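Local atomic coordinates of putative xanthine dehydrogenase YAGS fad-binding subunit (Escherichia coli, PDB entry 5G5G), a protein that probably oxidises aldehydes in the periplasm, serving as the molybdenum-cofactor-binding chain of a three-chain oxidase of the xanthine dehydrogenase family. Residues S186-E191 with A657-P662; A348-G353 with R623-G628; A360-I365 with V435-R440; R440-E445 with P680-M685; V602-M607 with M632-A637. All blocks are in the same frame, centred on the assembly; numbering follows the deposited sequence.

Interaction 1 (S186-E191 with A657-P662)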
# COMPACT_ATOMS: atom_id res chain seq x y z
N SER C 186 5.55 -3.38 5.97
CA SER C 186 5.39 -4.11 4.72
C SER C 186 5.36 -3.19 3.51
O SER C 186 4.75 -2.13 3.54
CB SER C 186 4.08 -4.97 4.79
OG SER C 186 4.12 -6.05 3.86
N HIS C 187 5.90 -3.66 2.37
CA HIS C 187 6.03 -2.78 1.21
C HIS C 187 4.69 -2.41 0.60
O HIS C 187 4.42 -1.26 0.24
CB HIS C 187 6.93 -3.40 0.16
CG HIS C 187 8.18 -3.95 0.73
ND1 HIS C 187 8.24 -5.23 1.27
CD2 HIS C 187 9.39 -3.40 0.91
CE1 HIS C 187 9.44 -5.43 1.75
NE2 HIS C 187 10.17 -4.34 1.54
N MET C 188 3.83 -3.43 0.48
CA MET C 188 2.52 -3.27 -0.11
C MET C 188 2.58 -2.63 -1.49
O MET C 188 1.72 -1.83 -1.87
CB MET C 188 1.57 -2.46 0.78
CG MET C 188 1.52 -2.88 2.23
SD MET C 188 0.77 -4.49 2.51
CE MET C 188 -0.87 -4.21 2.18
N ALA C 189 3.58 -2.99 -2.30
CA ALA C 189 3.62 -2.48 -3.67
C ALA C 189 2.38 -2.93 -4.40
O ALA C 189 1.93 -4.08 -4.21
CB ALA C 189 4.87 -2.99 -4.41
N MET C 190 1.80 -2.04 -5.20
CA MET C 190 0.45 -2.30 -5.71
C MET C 190 0.45 -3.44 -6.70
O MET C 190 -0.57 -4.09 -6.82
CB MET C 190 -0.16 -1.05 -6.29
CG MET C 190 -1.68 -1.09 -6.42
SD MET C 190 -2.59 -1.42 -4.90
CE MET C 190 -1.86 -0.24 -3.82
N GLU C 191 1.56 -3.70 -7.40
CA GLU C 191 1.67 -4.91 -8.23
C GLU C 191 2.16 -6.06 -7.37
O GLU C 191 3.29 -6.04 -6.90
CB GLU C 191 2.60 -4.69 -9.45
CG GLU C 191 2.77 -5.92 -10.35
CD GLU C 191 4.03 -5.87 -11.22
OE1 GLU C 191 4.96 -5.06 -10.93
OE2 GLU C 191 4.07 -6.65 -12.18
N ALA C 657 -6.32 -4.69 3.34
CA ALA C 657 -7.30 -4.05 4.25
C ALA C 657 -6.77 -4.05 5.69
O ALA C 657 -6.80 -3.00 6.36
CB ALA C 657 -8.64 -4.75 4.20
N GLY C 658 -6.23 -5.19 6.14
CA GLY C 658 -5.72 -5.27 7.50
C GLY C 658 -4.48 -4.40 7.80
O GLY C 658 -4.32 -3.87 8.93
N TYR C 659 -3.56 -4.35 6.85
CA TYR C 659 -2.35 -3.50 6.97
C TYR C 659 -2.68 -2.22 6.27
O TYR C 659 -2.83 -2.21 5.03
CB TYR C 659 -1.16 -4.19 6.33
CG TYR C 659 0.15 -3.37 6.47
CD1 TYR C 659 0.49 -2.37 5.53
CD2 TYR C 659 1.00 -3.58 7.54
CE1 TYR C 659 1.67 -1.65 5.64
CE2 TYR C 659 2.17 -2.90 7.66
CZ TYR C 659 2.52 -1.93 6.70
OH TYR C 659 3.70 -1.22 6.83
N GLU C 660 -2.77 -1.13 7.03
CA GLU C 660 -3.39 0.06 6.51
C GLU C 660 -2.37 1.04 6.02
O GLU C 660 -1.52 1.49 6.80
CB GLU C 660 -4.29 0.74 7.55
CG GLU C 660 -5.44 -0.12 8.00
CD GLU C 660 -6.32 0.57 9.05
OE1 GLU C 660 -6.04 1.74 9.42
OE2 GLU C 660 -7.29 -0.06 9.50
N VAL C 661 -2.48 1.38 4.74
CA VAL C 661 -1.69 2.43 4.11
C VAL C 661 -2.55 3.63 3.85
O VAL C 661 -3.76 3.55 3.86
CB VAL C 661 -1.00 1.98 2.82
CG1 VAL C 661 -0.15 0.76 3.13
CG2 VAL C 661 -2.01 1.74 1.68
N PRO C 662 -1.94 4.81 3.64
CA PRO C 662 -2.76 6.00 3.50
C PRO C 662 -3.62 5.98 2.24
O PRO C 662 -3.21 5.42 1.25
CB PRO C 662 -1.72 7.10 3.35
CG PRO C 662 -0.58 6.60 4.19
CD PRO C 662 -0.53 5.16 3.81

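Interaction 2 (A348-G353 with R623-G628). With MCN (pterin cytosine dinucleotide), chain Y; MOS (dioxothiomolybdenum(VI) ion), chain Z.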
# COMPACT_ATOMS: atom_id res chain seq x y z
N ALA C 348 15.28 -5.15 3.38
CA ALA C 348 15.14 -3.76 2.97
C ALA C 348 13.73 -3.31 2.70
O ALA C 348 12.95 -3.94 1.96
CB ALA C 348 15.96 -3.49 1.72
N MET C 349 13.44 -2.15 3.25
CA MET C 349 12.31 -1.35 2.86
C MET C 349 12.79 0.10 2.86
O MET C 349 13.67 0.45 3.66
CB MET C 349 11.15 -1.55 3.80
CG MET C 349 9.92 -0.73 3.46
SD MET C 349 8.47 -1.28 4.43
CE MET C 349 7.30 0.05 4.27
N ARG C 350 12.23 0.86 1.94
CA ARG C 350 12.61 2.28 1.65
C ARG C 350 13.35 2.95 2.80
O ARG C 350 12.78 3.15 3.87
CB ARG C 350 11.36 3.06 1.28
CG ARG C 350 11.67 4.39 0.57
CD ARG C 350 10.36 4.98 0.12
NE ARG C 350 10.54 6.09 -0.80
CZ ARG C 350 9.61 6.61 -1.61
NH1 ARG C 350 8.38 6.16 -1.58
NH2 ARG C 350 9.90 7.62 -2.42
N ALA C 351 14.61 3.27 2.56
CA ALA C 351 15.56 3.84 3.57
C ALA C 351 15.75 2.87 4.75
O ALA C 351 15.54 3.21 5.92
CB ALA C 351 15.11 5.22 4.05
N PRO C 352 16.27 1.68 4.46
CA PRO C 352 16.56 0.75 5.53
C PRO C 352 17.53 1.38 6.51
O PRO C 352 18.51 2.04 6.10
CB PRO C 352 17.24 -0.44 4.83
CG PRO C 352 17.47 -0.01 3.44
CD PRO C 352 16.64 1.16 3.13
N GLY C 353 17.19 1.21 7.78
CA GLY C 353 17.99 1.77 8.86
C GLY C 353 17.64 3.21 9.15
O GLY C 353 17.22 3.52 10.28
N ARG C 623 9.88 15.75 -7.33
CA ARG C 623 8.82 16.14 -6.40
C ARG C 623 7.88 14.95 -6.13
O ARG C 623 7.52 14.71 -4.99
CB ARG C 623 8.07 17.35 -6.86
CG ARG C 623 6.91 17.67 -5.94
CD ARG C 623 6.27 18.98 -6.28
NE ARG C 623 5.11 19.20 -5.40
CZ ARG C 623 3.92 18.64 -5.60
NH1 ARG C 623 3.73 17.86 -6.64
NH2 ARG C 623 2.92 18.89 -4.77
N SER C 624 7.54 14.21 -7.18
CA SER C 624 6.69 13.03 -6.96
C SER C 624 7.29 12.04 -5.99
O SER C 624 6.58 11.46 -5.16
CB SER C 624 6.34 12.40 -8.30
OG SER C 624 5.34 13.21 -8.96
N GLN C 625 8.57 11.85 -6.10
CA GLN C 625 9.23 10.96 -5.20
C GLN C 625 9.08 11.39 -3.73
O GLN C 625 8.91 10.59 -2.87
CB GLN C 625 10.72 10.92 -5.48
CG GLN C 625 11.09 10.09 -6.69
CD GLN C 625 10.74 8.64 -6.48
OE1 GLN C 625 9.75 8.16 -6.99
NE2 GLN C 625 11.50 8.00 -5.69
N VAL C 626 9.21 12.68 -3.50
CA VAL C 626 9.18 13.21 -2.17
C VAL C 626 7.76 13.24 -1.59
O VAL C 626 7.56 12.89 -0.43
CB VAL C 626 9.87 14.58 -2.11
CG1 VAL C 626 9.82 15.12 -0.71
CG2 VAL C 626 11.32 14.39 -2.51
N ILE C 627 6.78 13.64 -2.37
CA ILE C 627 5.40 13.56 -1.87
C ILE C 627 5.00 12.11 -1.62
O ILE C 627 4.28 11.82 -0.69
CB ILE C 627 4.33 14.30 -2.71
CG1 ILE C 627 4.14 13.64 -4.09
CG2 ILE C 627 4.67 15.79 -2.89
CD1 ILE C 627 3.01 14.26 -4.88
N GLY C 628 5.53 11.21 -2.44
CA GLY C 628 5.26 9.80 -2.29
C GLY C 628 5.87 9.29 -0.99
O GLY C 628 5.27 8.48 -0.22
N1 MCN Y . 15.68 12.22 -9.15
C2 MCN Y . 15.87 13.47 -9.90
N3 MCN Y . 17.23 13.97 -9.42
C4 MCN Y . 18.06 13.57 -8.47
C5 MCN Y . 17.71 12.21 -7.94
C6 MCN Y . 16.56 11.67 -8.24
O2 MCN Y . 15.22 13.95 -10.67
N4 MCN Y . 19.14 14.13 -8.05
C1' MCN Y . 14.34 11.69 -9.33
C2D MCN Y . 14.18 10.98 -10.73
O2' MCN Y . 12.81 11.02 -11.13
C3' MCN Y . 14.59 9.65 -10.34
C4D MCN Y . 14.02 9.27 -8.90
O4D MCN Y . 14.08 10.67 -8.36
O3' MCN Y . 14.22 8.52 -11.21
C5' MCN Y . 14.69 8.44 -7.97
O5' MCN Y . 16.09 8.41 -8.12
PA MCN Y . 16.95 7.88 -6.95
O1A MCN Y . 18.36 7.66 -7.52
O2A MCN Y . 16.74 8.71 -5.73
O3A MCN Y . 16.29 6.37 -6.62
PB MCN Y . 16.65 5.06 -7.42
O1B MCN Y . 17.82 4.40 -6.83
O2B MCN Y . 16.63 5.34 -8.89
O3B MCN Y . 15.32 4.27 -7.15
C10 MCN Y . 15.19 3.48 -5.89
C9' MCN Y . 14.37 4.15 -4.84
C8' MCN Y . 14.47 3.21 -3.51
S8' MCN Y . 15.94 2.57 -3.02
C7' MCN Y . 13.38 2.87 -3.03
S7' MCN Y . 13.27 1.69 -1.69
C6' MCN Y . 12.04 3.60 -3.34
C7 MCN Y . 12.45 4.87 -4.23
O9' MCN Y . 13.19 4.53 -5.32
N5' MCN Y . 11.31 2.59 -4.27
C4A MCN Y . 10.16 3.09 -5.09
N8' MCN Y . 11.19 5.44 -4.76
C4B MCN Y . 10.26 4.64 -5.32
N1' MCN Y . 9.17 5.23 -5.95
C2' MCN Y . 8.28 4.51 -6.76
N2' MCN Y . 7.30 5.03 -7.31
N3' MCN Y . 8.25 3.17 -6.50
C4' MCN Y . 9.19 2.34 -5.91
O4' MCN Y . 9.28 1.12 -5.70
MO MOS Z . 15.39 0.76 -1.66
S MOS Z . 15.08 -0.29 0.38
O1 MOS Z . 15.12 -0.70 -2.66
O2 MOS Z . 17.38 0.55 -1.05

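Interaction 3 (A360-I365 with V435-R440)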
# COMPACT_ATOMS: atom_id res chain seq x y z
N ALA C 360 13.17 7.36 15.76
CA ALA C 360 13.62 7.48 17.15
C ALA C 360 14.45 8.76 17.40
O ALA C 360 14.12 9.52 18.31
CB ALA C 360 14.39 6.25 17.57
N LEU C 361 15.57 8.93 16.67
CA LEU C 361 16.47 10.01 16.96
C LEU C 361 15.80 11.38 16.93
O LEU C 361 16.09 12.25 17.80
CB LEU C 361 17.68 10.00 15.98
CG LEU C 361 18.64 11.16 16.04
CD1 LEU C 361 19.31 11.16 17.43
CD2 LEU C 361 19.67 11.01 14.94
N GLU C 362 14.92 11.60 15.95
CA GLU C 362 14.31 12.93 15.75
C GLU C 362 13.20 13.26 16.76
O GLU C 362 12.93 14.43 17.01
CB GLU C 362 13.85 13.08 14.29
CG GLU C 362 15.03 13.03 13.34
CD GLU C 362 16.01 14.20 13.57
OE1 GLU C 362 15.56 15.36 13.48
OE2 GLU C 362 17.24 13.95 13.82
N ILE C 363 12.66 12.25 17.43
CA ILE C 363 11.86 12.52 18.67
C ILE C 363 12.80 12.87 19.81
O ILE C 363 12.54 13.82 20.54
CB ILE C 363 10.93 11.35 19.09
CG1 ILE C 363 9.93 11.02 17.98
CG2 ILE C 363 10.22 11.67 20.38
CD1 ILE C 363 9.04 9.80 18.23
N ALA C 364 13.85 12.08 20.02
CA ALA C 364 14.82 12.31 21.09
C ALA C 364 15.40 13.70 21.04
O ALA C 364 15.51 14.40 22.05
CB ALA C 364 15.93 11.24 21.11
N ILE C 365 15.72 14.17 19.82
CA ILE C 365 16.25 15.52 19.67
C ILE C 365 15.18 16.55 20.06
O ILE C 365 15.50 17.55 20.71
CB ILE C 365 16.72 15.72 18.19
CG1 ILE C 365 18.01 14.89 17.89
CG2 ILE C 365 16.98 17.20 17.85
CD1 ILE C 365 19.24 15.26 18.66
N VAL C 435 8.75 19.45 13.63
CA VAL C 435 9.83 19.40 12.70
C VAL C 435 10.72 18.22 12.96
O VAL C 435 10.85 17.77 14.12
CB VAL C 435 10.67 20.71 12.76
CG1 VAL C 435 11.29 20.91 14.14
CG2 VAL C 435 11.71 20.79 11.66
N ALA C 436 11.37 17.76 11.89
CA ALA C 436 12.46 16.77 12.01
C ALA C 436 13.43 16.93 10.84
O ALA C 436 13.05 17.42 9.75
CB ALA C 436 11.93 15.34 12.05
N ALA C 437 14.65 16.44 11.04
CA ALA C 437 15.65 16.34 10.00
C ALA C 437 15.57 14.98 9.31
O ALA C 437 15.23 13.97 9.93
CB ALA C 437 17.03 16.49 10.59
N GLY C 438 15.91 14.99 8.02
CA GLY C 438 16.19 13.82 7.25
C GLY C 438 17.65 13.77 6.81
O GLY C 438 18.31 14.78 6.65
N PHE C 439 18.13 12.55 6.61
CA PHE C 439 19.51 12.25 6.32
C PHE C 439 19.54 10.92 5.61
O PHE C 439 18.91 9.96 6.08
CB PHE C 439 20.30 12.14 7.62
CG PHE C 439 21.73 11.69 7.43
CD1 PHE C 439 22.68 12.63 7.09
CD2 PHE C 439 22.09 10.33 7.46
CE1 PHE C 439 24.01 12.25 6.86
CE2 PHE C 439 23.39 9.91 7.18
CZ PHE C 439 24.35 10.90 6.90
N ARG C 440 20.34 10.83 4.55
CA ARG C 440 20.54 9.55 3.82
C ARG C 440 21.80 9.66 3.02
O ARG C 440 22.01 10.67 2.34
CB ARG C 440 19.35 9.25 2.92
CG ARG C 440 19.37 7.89 2.24
CD ARG C 440 19.17 6.72 3.18
NE ARG C 440 19.23 5.48 2.42
CZ ARG C 440 19.27 4.25 2.92
NH1 ARG C 440 19.31 4.06 4.25
NH2 ARG C 440 19.29 3.20 2.11

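Interaction 4 (R440-E445 with P680-M685)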
# COMPACT_ATOMS: atom_id res chain seq x y z
N ARG C 440 20.34 10.83 4.55
CA ARG C 440 20.54 9.55 3.82
C ARG C 440 21.80 9.66 3.02
O ARG C 440 22.01 10.67 2.34
CB ARG C 440 19.35 9.25 2.92
CG ARG C 440 19.37 7.89 2.24
CD ARG C 440 19.17 6.72 3.18
NE ARG C 440 19.23 5.48 2.42
CZ ARG C 440 19.27 4.25 2.92
NH1 ARG C 440 19.31 4.06 4.25
NH2 ARG C 440 19.29 3.20 2.11
N ASN C 441 22.67 8.68 3.12
CA ASN C 441 23.90 8.72 2.38
C ASN C 441 23.69 8.67 0.83
O ASN C 441 22.64 8.22 0.34
CB ASN C 441 24.85 7.63 2.85
CG ASN C 441 25.48 7.95 4.20
OD1 ASN C 441 25.74 9.10 4.51
ND2 ASN C 441 25.75 6.93 4.99
N ASN C 442 24.71 9.15 0.13
CA ASN C 442 24.77 9.06 -1.30
C ASN C 442 25.78 7.98 -1.64
O ASN C 442 26.93 8.09 -1.24
CB ASN C 442 25.19 10.37 -1.92
CG ASN C 442 25.23 10.31 -3.41
OD1 ASN C 442 24.22 10.07 -4.03
ND2 ASN C 442 26.40 10.54 -4.00
N LEU C 443 25.38 6.96 -2.39
CA LEU C 443 26.20 5.78 -2.67
C LEU C 443 26.49 5.69 -4.17
O LEU C 443 25.69 6.10 -4.98
CB LEU C 443 25.46 4.51 -2.23
CG LEU C 443 25.03 4.45 -0.75
CD1 LEU C 443 24.22 3.16 -0.50
CD2 LEU C 443 26.22 4.54 0.20
N LEU C 444 27.66 5.15 -4.52
CA LEU C 444 28.09 5.08 -5.90
C LEU C 444 28.35 3.64 -6.26
O LEU C 444 28.97 2.94 -5.49
CB LEU C 444 29.39 5.84 -6.10
CG LEU C 444 29.40 7.37 -5.98
CD1 LEU C 444 28.27 8.01 -6.76
CD2 LEU C 444 29.39 7.83 -4.54
N GLU C 445 27.97 3.24 -7.46
CA GLU C 445 28.15 1.89 -7.96
C GLU C 445 28.36 1.98 -9.48
O GLU C 445 27.88 2.93 -10.13
CB GLU C 445 26.91 1.06 -7.66
CG GLU C 445 26.61 0.75 -6.18
CD GLU C 445 27.67 -0.12 -5.48
OE1 GLU C 445 28.30 -0.99 -6.16
OE2 GLU C 445 27.88 0.09 -4.24
N PRO C 680 29.66 18.37 -7.31
CA PRO C 680 30.64 17.79 -8.24
C PRO C 680 31.50 16.66 -7.68
O PRO C 680 32.18 16.00 -8.46
CB PRO C 680 31.52 18.96 -8.63
CG PRO C 680 31.26 20.03 -7.68
CD PRO C 680 30.02 19.76 -6.92
N ILE C 681 31.45 16.41 -6.36
CA ILE C 681 32.19 15.29 -5.78
C ILE C 681 31.47 13.96 -6.10
O ILE C 681 32.08 12.89 -6.09
CB ILE C 681 32.42 15.52 -4.28
CG1 ILE C 681 33.45 16.69 -4.16
CG2 ILE C 681 32.94 14.28 -3.59
CD1 ILE C 681 33.50 17.28 -2.79
N SER C 682 30.18 14.04 -6.33
CA SER C 682 29.34 12.86 -6.57
C SER C 682 29.60 12.12 -7.90
O SER C 682 29.74 10.89 -7.91
CB SER C 682 27.85 13.23 -6.46
OG SER C 682 26.97 12.09 -6.72
N SER C 683 29.57 12.85 -9.01
CA SER C 683 29.60 12.26 -10.34
C SER C 683 29.63 13.34 -11.38
O SER C 683 29.48 14.50 -11.04
CB SER C 683 28.35 11.41 -10.58
OG SER C 683 27.20 12.26 -10.78
N PRO C 684 29.73 12.96 -12.68
CA PRO C 684 29.66 14.00 -13.74
C PRO C 684 28.27 14.69 -13.83
O PRO C 684 28.16 15.76 -14.36
CB PRO C 684 29.96 13.24 -15.04
CG PRO C 684 30.67 11.99 -14.57
CD PRO C 684 30.09 11.63 -13.22
N MET C 685 27.24 14.02 -13.34
CA MET C 685 25.90 14.58 -13.29
C MET C 685 25.72 15.60 -12.16
O MET C 685 24.83 16.43 -12.21
CB MET C 685 24.84 13.45 -13.16
CG MET C 685 24.83 12.49 -14.31
SD MET C 685 24.50 13.18 -15.94
CE MET C 685 22.82 13.73 -15.72

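Interaction 5 (V602-M607 with M632-A637)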
# COMPACT_ATOMS: atom_id res chain seq x y z
N VAL C 602 -5.95 11.16 14.45
CA VAL C 602 -4.89 12.03 13.97
C VAL C 602 -5.03 12.24 12.47
O VAL C 602 -5.12 11.28 11.69
CB VAL C 602 -3.49 11.48 14.29
CG1 VAL C 602 -2.45 12.52 13.96
CG2 VAL C 602 -3.38 11.07 15.73
N ARG C 603 -4.99 13.50 12.05
CA ARG C 603 -5.19 13.84 10.64
C ARG C 603 -4.14 14.91 10.30
O ARG C 603 -4.00 15.94 11.01
CB ARG C 603 -6.62 14.37 10.38
CG ARG C 603 -7.72 13.35 10.69
CD ARG C 603 -7.84 12.24 9.67
NE ARG C 603 -8.91 11.34 10.09
CZ ARG C 603 -8.76 10.15 10.69
NH1 ARG C 603 -7.57 9.62 10.95
NH2 ARG C 603 -9.84 9.44 11.00
N VAL C 604 -3.39 14.66 9.26
CA VAL C 604 -2.37 15.60 8.85
C VAL C 604 -2.98 16.74 8.06
O VAL C 604 -3.74 16.51 7.13
CB VAL C 604 -1.27 14.92 8.05
CG1 VAL C 604 -0.10 15.89 7.76
CG2 VAL C 604 -0.77 13.71 8.82
N ARG C 605 -2.60 17.96 8.41
CA ARG C 605 -3.13 19.17 7.80
C ARG C 605 -2.28 19.83 6.73
O ARG C 605 -2.85 20.38 5.78
CB ARG C 605 -3.45 20.20 8.86
CG ARG C 605 -4.62 19.73 9.73
CD ARG C 605 -4.63 20.42 11.08
NE ARG C 605 -4.88 21.87 10.98
CZ ARG C 605 -6.07 22.47 11.12
NH1 ARG C 605 -7.16 21.78 11.37
NH2 ARG C 605 -6.15 23.79 11.05
N ARG C 606 -0.96 19.75 6.85
CA ARG C 606 -0.03 20.37 5.94
C ARG C 606 1.32 19.71 6.13
O ARG C 606 1.71 19.43 7.28
CB ARG C 606 0.04 21.85 6.28
CG ARG C 606 0.78 22.70 5.30
CD ARG C 606 0.44 24.17 5.59
NE ARG C 606 0.48 24.59 7.01
CZ ARG C 606 1.39 25.41 7.57
NH1 ARG C 606 2.39 25.90 6.87
NH2 ARG C 606 1.30 25.77 8.83
N MET C 607 2.01 19.44 5.02
CA MET C 607 3.40 18.94 5.06
C MET C 607 4.28 19.70 4.10
O MET C 607 3.86 19.98 2.98
CB MET C 607 3.44 17.44 4.73
CG MET C 607 2.53 16.59 5.58
SD MET C 607 2.60 14.87 5.02
CE MET C 607 4.21 14.39 5.60
N MET C 632 4.24 7.79 2.48
CA MET C 632 4.67 6.55 3.13
C MET C 632 5.11 6.80 4.59
O MET C 632 4.86 5.97 5.48
CB MET C 632 5.78 5.92 2.28
CG MET C 632 6.15 4.55 2.70
SD MET C 632 7.18 3.80 1.38
CE MET C 632 5.99 3.32 0.17
N GLY C 633 5.69 7.96 4.85
CA GLY C 633 6.00 8.37 6.20
C GLY C 633 4.78 8.66 7.06
O GLY C 633 4.80 8.44 8.29
N MET C 634 3.75 9.23 6.46
CA MET C 634 2.47 9.37 7.16
C MET C 634 1.98 7.98 7.58
O MET C 634 1.47 7.80 8.71
CB MET C 634 1.41 10.07 6.31
CG MET C 634 0.24 10.58 7.13
SD MET C 634 -1.20 11.07 6.18
CE MET C 634 -0.50 12.33 5.13
N GLY C 635 2.09 7.01 6.67
CA GLY C 635 1.70 5.63 7.00
C GLY C 635 2.42 5.08 8.24
O GLY C 635 1.80 4.59 9.21
N ALA C 636 3.72 5.19 8.18
CA ALA C 636 4.59 4.75 9.23
C ALA C 636 4.30 5.43 10.53
O ALA C 636 4.37 4.78 11.60
CB ALA C 636 6.06 4.91 8.83
N ALA C 637 3.95 6.71 10.48
CA ALA C 637 3.73 7.45 11.70
C ALA C 637 2.38 7.10 12.35
O ALA C 637 2.30 7.13 13.60
CB ALA C 637 3.81 8.96 11.47

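Interaction 1 (S186-E191 with A657-P662)
Ser186 and Met188 both settle against the ring of Tyr659, the first over a face and the second obliquely. The Tyr659 ring reaches across because its CG lies anti to the backbone N (chi1 -178°), which throws the phenol straight out toward the 186-191 loop. There the OH accepts a nearly linear hydrogen bond from the amide, Ser186 N to Tyr659 OH being 3.0 Å. The same oxygen is also hydrogen-bonded to Glu640, so this buried hydroxyl has two partners. A CH-pi contact accompanies the bond: Ser186 CB sits over one face, toward the rim, 4.0 Å from the centroid of the Tyr659 ring and 15° off its normal. Ser186 O is hydrogen-bonded to a basic side chain of another protein chain. Met188 folds back on itself, bent at chi2 (-68°) and chi3, and lays its CG 3.5 Å from Tyr659 CD1. Its SD, 4.5 Å from the Tyr659 ring centroid, makes an oblique Met-aromatic contact, and its CG also meets Val661 CG1 at 4.1 Å. Flexible and polarisable, methionine can follow both surfaces. The contact joins the loop between strands 174-182 and 194-200 to the one between strands 650-651 and 669-674.

Interaction 2 (A348-G353 with R623-G628)
Arg350 brings NH2 to 3.2 Å from Gln625 O, the backbone carbonyl of a residue on helix 619-638. The guanidinium also lies against the cofactor: N8' of the pterin cytosine dinucleotide is over one face, toward its rim, 3.4 Å from Arg350 NH2. Lower on the same arm, Arg350 CB passes 3.8 Å from the dithiolene sulfur S7'. The chain runs extended from CG to NE (chi2 174°, chi3 -168°) and so spans from the metal end of the pterin to the helix. Arg350 NH1 approaches Gly628 C to 4.1 Å, and Gln625 lays its CG 3.5 Å from cofactor atom O4D. Further out, Arg350 NE donates a hydrogen bond to Gly691 O, which fixes how the guanidinium is turned, and Ala629 and Met632 of the same helix flank the arm. At its root the loop walls the molybdenum: Arg350 N stands 3.4 Å from the metal's sulfur ligand S and Pro352 CD 3.5 Å from that S, while S7' and S8' hold the molybdenum itself. A pterin dithiolene beside a thio-ligated molybdenum is the cofactor site of the xanthine dehydrogenase family.

Interaction 3 (A360-I365 with V435-R440)
Glu362 makes the one hydrogen bond of this contact, receiving Ala437 N on its OE1 at 2.8 Å. The bond is nearly straight at the hydrogen (169°), yet the amide comes from above the carboxylate, 52° out of its plane. A bend in the side chain allows this: turned at chi2 (-63°), the glutamate curls from the helix onto the strand instead of running past it. Other charged and polar partners complete the carboxylate, OE1 forming a salt bridge with Arg380 and OE2 a hydrogen bond with Tyr327, so a buried acid is well supplied with donors and is probably ionised.

Helix 354-372 of the first molybdopterin-binding domain packs here on strand 429-441 of the second, in a mixed sheet. That strand pairs antiparallel with strand 584-596 through Ala436 and Gly438, whereas the amide of Ala437 is turned off that pairing, and the side chain from the helix takes it up. Asn704, from helix 698-710, ties the two backbones again by binding both Glu362 O and Val435 O.

The small alanines allow a close approach. Ala436 CB rests 3.7 Å from Glu362 CB, and Ala437 CB comes within 3.4 Å of Glu362 OE1. Glu362 CG lies 3.5 Å from Ala437 O, a buried carbonyl oxygen that has no polar partner in the model. On the far side of the helix, Ile363 packs against Tyr180 and Ala703.

Interaction 4 (R440-E445 with P680-M685)
Asn442 and Ser682 form the closely fitted half of this contact, joined by a hydrogen bond in which Asn442 ND2 donates to Ser682 OG at 3.2 Å. It is a bent bond (136° at the hydrogen), with the hydroxyl tilted 28° from the amide plane. Asparagine suits the place because its ND2 can serve two acceptors: Gln583 OE1 is the other and the stronger. With CG anti to the backbone N (chi1 -179°), the amide extends across toward the serine. Ser682 is likewise shared, its OG being also hydrogen-bonded to Ala687 O of its own loop. The looser half belongs to the partly exposed Leu444, whose CD1 touches Ser682 O at 3.4 Å but stays 4.3 Å from Ser682 OG. It also packs on Phe574, Ser578 and Asn513, and this leucine offers the polar serine no more than a methyl group. Leu443, between the two contact residues, is exposed to solvent. The Asn442 side chain lies about 7 Å from the bound pterin cytosine dinucleotide, so this is packing near the cofactor. The contact thus joins the end of strand 429-441 and the loop beyond it to the long loop between strand 669-674 and helix 698-710, with helix 511-534 and strand 566-574 packed alongside.

Interaction 5 (V602-M607 with M632-A637)
Val604 and Met607 both meet Met634 although they stand three places apart on one strand, where regular alternation would put them on opposite faces. The classic beta bulge between them explains it: Arg605 and Arg606 both face Glu592 of strand 584-596, and the extra residue resets the alternation. Both arginines also form salt bridges with Glu592, so the charged pair lies on the face away from the helix while the apolar side chains face it. No hydrogen bond crosses the contact. Met634 has two conformers, so distances to its side chain carry some doubt. In one of them Val604 and Met634 reach toward each other tip to tip, Val604 CG2 lying 3.7 Å from Met634 CG and 3.8 Å from Met634 SD. Met634 there runs out from the helix with CG anti to the backbone N (chi1 -163°) and then bends at chi3, which carries CE to 4.0 Å from Met607 SD. Unbranched methionines suit such adjustable packing, and the branched valine suits the strand. Strand 602-612, helix 619-638 and strand 669-674, parallel and next to the first in the sheet, make up a beta-alpha-beta crossover, here with the helix resting on the sheet.

From the N terminus, the 186-191 loop opens interaction 1, which closes only at 657-662 and encloses interactions 2, 3 and 5. Interaction 2 starts at 348-353, and within it lies interaction 3, joining the next helix to strand 429-441. Arg440 on that strand ends interaction 3 and begins interaction 4; its NH1 is probably hydrogen-bonded to Pro352 O of interaction 2. Interaction 4 runs on to 680-685, thereby crossing interactions 1 and 2 and enclosing the short loop of interaction 5, which also crosses interaction 2. Helix 619-638 serves interactions 2 and 5, so one helix contacts both the cofactor pocket and the sheet holding strand 602-612, while His187 ties interaction 1 to Ala348.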